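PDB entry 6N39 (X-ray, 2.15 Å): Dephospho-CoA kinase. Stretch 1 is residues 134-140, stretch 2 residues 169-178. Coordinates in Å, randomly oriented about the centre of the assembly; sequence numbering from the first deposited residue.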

# COMPACT_ATOMS: atom_id res chain seq x y z
N LEU A 134 -4.02 0.32 -2.93
CA LEU A 134 -3.40 1.02 -4.05
C LEU A 134 -3.87 2.47 -4.01
O LEU A 134 -5.05 2.73 -3.82
CB LEU A 134 -3.81 0.38 -5.37
CG LEU A 134 -3.12 0.84 -6.64
CD1 LEU A 134 -1.72 0.25 -6.71
CD2 LEU A 134 -3.95 0.39 -7.84
N VAL A 135 -2.94 3.40 -4.21
CA VAL A 135 -3.24 4.83 -4.20
C VAL A 135 -2.73 5.45 -5.50
O VAL A 135 -1.56 5.25 -5.87
CB VAL A 135 -2.63 5.53 -2.96
CG1 VAL A 135 -2.86 7.03 -3.01
CG2 VAL A 135 -3.22 4.96 -1.65
N VAL A 136 -3.61 6.18 -6.18
CA VAL A 136 -3.28 6.92 -7.40
C VAL A 136 -3.32 8.41 -7.08
O VAL A 136 -4.31 8.91 -6.52
CB VAL A 136 -4.26 6.61 -8.54
CG1 VAL A 136 -3.84 7.35 -9.82
CG2 VAL A 136 -4.30 5.14 -8.78
N ILE A 137 -2.26 9.13 -7.42
CA ILE A 137 -2.23 10.57 -7.20
C ILE A 137 -1.89 11.23 -8.52
O ILE A 137 -0.92 10.84 -9.18
CB ILE A 137 -1.25 10.96 -6.09
CG1 ILE A 137 -1.56 10.14 -4.83
CG2 ILE A 137 -1.35 12.45 -5.82
CD1 ILE A 137 -0.85 10.58 -3.59
N VAL A 138 -2.70 12.21 -8.92
CA VAL A 138 -2.48 12.96 -10.15
C VAL A 138 -1.76 14.25 -9.79
O VAL A 138 -1.99 14.83 -8.72
CB VAL A 138 -3.80 13.23 -10.90
CG1 VAL A 138 -4.77 14.05 -10.07
CG2 VAL A 138 -3.53 13.91 -12.21
N TYR A 139 -0.83 14.67 -10.64
CA TYR A 139 -0.13 15.93 -10.43
C TYR A 139 0.06 16.63 -11.77
O TYR A 139 -0.23 16.07 -12.83
CB TYR A 139 1.23 15.71 -9.74
CG TYR A 139 2.24 14.99 -10.60
CD1 TYR A 139 2.20 13.62 -10.73
CD2 TYR A 139 3.23 15.70 -11.30
CE1 TYR A 139 3.11 12.94 -11.52
CE2 TYR A 139 4.15 15.03 -12.10
CZ TYR A 139 4.09 13.65 -12.20
OH TYR A 139 4.99 12.96 -12.98
N ALA A 140 0.54 17.87 -11.71
CA ALA A 140 0.74 18.68 -12.90
C ALA A 140 1.69 19.82 -12.56
O ALA A 140 1.78 20.24 -11.40
CB ALA A 140 -0.58 19.25 -13.44
N SER A 169 2.65 19.12 -0.17
CA SER A 169 3.60 19.27 -1.26
C SER A 169 3.55 18.05 -2.19
O SER A 169 3.04 16.98 -1.83
CB SER A 169 5.02 19.44 -0.72
OG SER A 169 5.51 18.22 -0.19
N ASP A 170 4.08 18.23 -3.40
CA ASP A 170 4.20 17.11 -4.33
C ASP A 170 5.12 16.03 -3.78
O ASP A 170 4.97 14.86 -4.11
CB ASP A 170 4.72 17.59 -5.69
CG ASP A 170 3.60 18.01 -6.63
OD1 ASP A 170 2.42 17.71 -6.34
OD2 ASP A 170 3.90 18.62 -7.68
N GLU A 171 6.08 16.41 -2.94
CA GLU A 171 7.00 15.44 -2.35
C GLU A 171 6.27 14.53 -1.37
O GLU A 171 6.47 13.30 -1.36
CB GLU A 171 8.15 16.19 -1.69
CG GLU A 171 9.14 15.33 -0.94
CD GLU A 171 10.29 16.15 -0.37
OE1 GLU A 171 10.64 17.19 -0.97
OE2 GLU A 171 10.83 15.76 0.68
N GLN A 172 5.40 15.11 -0.54
CA GLN A 172 4.60 14.31 0.38
C GLN A 172 3.64 13.42 -0.38
O GLN A 172 3.45 12.24 -0.03
CB GLN A 172 3.86 15.22 1.35
CG GLN A 172 4.77 16.09 2.17
CD GLN A 172 4.02 17.12 2.97
OE1 GLN A 172 3.12 17.80 2.46
NE2 GLN A 172 4.37 17.25 4.24
N ARG A 173 3.01 13.95 -1.43
CA ARG A 173 2.16 13.11 -2.27
C ARG A 173 2.95 11.94 -2.85
O ARG A 173 2.53 10.78 -2.76
CB ARG A 173 1.54 13.93 -3.40
CG ARG A 173 0.57 15.01 -2.94
CD ARG A 173 0.05 15.82 -4.13
NE ARG A 173 -0.87 16.86 -3.66
CZ ARG A 173 -0.60 18.16 -3.66
NH1 ARG A 173 0.56 18.61 -4.13
NH2 ARG A 173 -1.49 19.01 -3.18
N ARG A 174 4.11 12.24 -3.45
CA ARG A 174 4.90 11.20 -4.10
C ARG A 174 5.24 10.09 -3.12
O ARG A 174 5.22 8.91 -3.48
CB ARG A 174 6.17 11.80 -4.69
CG ARG A 174 7.02 10.83 -5.48
CD ARG A 174 6.20 10.32 -6.62
NE ARG A 174 6.80 9.20 -7.35
CZ ARG A 174 6.51 7.92 -7.15
NH1 ARG A 174 5.63 7.58 -6.21
NH2 ARG A 174 7.09 6.99 -7.89
N ALA A 175 5.51 10.46 -1.87
CA ALA A 175 5.88 9.45 -0.88
C ALA A 175 4.80 8.38 -0.70
O ALA A 175 5.12 7.23 -0.38
CB ALA A 175 6.21 10.13 0.46
N VAL A 176 3.52 8.71 -0.91
CA VAL A 176 2.45 7.76 -0.63
C VAL A 176 1.69 7.34 -1.90
O VAL A 176 0.66 6.68 -1.80
CB VAL A 176 1.48 8.31 0.44
CG1 VAL A 176 2.20 8.48 1.80
CG2 VAL A 176 0.89 9.66 0.01
N ALA A 177 2.19 7.68 -3.08
CA ALA A 177 1.52 7.29 -4.32
C ALA A 177 2.07 5.96 -4.84
O ALA A 177 3.27 5.84 -5.14
CB ALA A 177 1.71 8.37 -5.40
N ASP A 178 1.19 4.97 -4.99
CA ASP A 178 1.58 3.78 -5.74
C ASP A 178 1.67 4.09 -7.22
O ASP A 178 2.54 3.55 -7.93
CB ASP A 178 0.60 2.64 -5.51
CG ASP A 178 0.55 2.24 -4.06
OD1 ASP A 178 1.50 1.57 -3.60
OD2 ASP A 178 -0.40 2.64 -3.36
O HOH W 1 0.65 18.68 -8.51

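A single residue, D178, grips the strand backbone at two points: its side chain accepts a hydrogen bond from V135 N (V135 N to D178 OD2, 2.8 Å), while its own amide donates a weak one back to the carbonyl of the same valine (D178 N to V135 O, 2.9 Å). Both polar groups of V135 are thus paired with one partner, and the two CA atoms come within 5.2 Å. The example illustrates a general principle: a helix lying over a strand cannot share a ladder of backbone bonds with it, because its own amides and carbonyls are largely committed internally, so polar links to it tend to come from side chains, water or neighbouring loop residues, here D178.

Beyond this clasp the helix stands farther from the strand than D178 does. The strand and helix run roughly antiparallel, at 152° between their directions, with a closest axial approach of 8.8 Å, and Y139 CA and D170 CA are 7.6 Å apart. Side chains fill the space between. The alternation of the strand turns I137 toward the helix and V136 and V138 away, and I137 has more of its surface covered by the other stretch than any other residue here (82 Å²). Its CG1 lies 3.8 Å from A177 CB and its CD1 4.1 Å from V176 CG2, apolar contacts that need no directional partner. I137 CG2 also sits 4.0 Å from R173 CD, so the aliphatic part of the arginine packs against the isoleucine while its charged end serves another purpose: R173 NH1 forms a salt bridge with D170 OD1 at 3.0 Å, one helical turn back.

That same carboxylate oxygen extends the contact through solvent. Water 1 donates to D170 OD1 at 3.0 Å and accepts from A140 N at 3.3 Å, bridging the stretches where direct backbone bonding is absent.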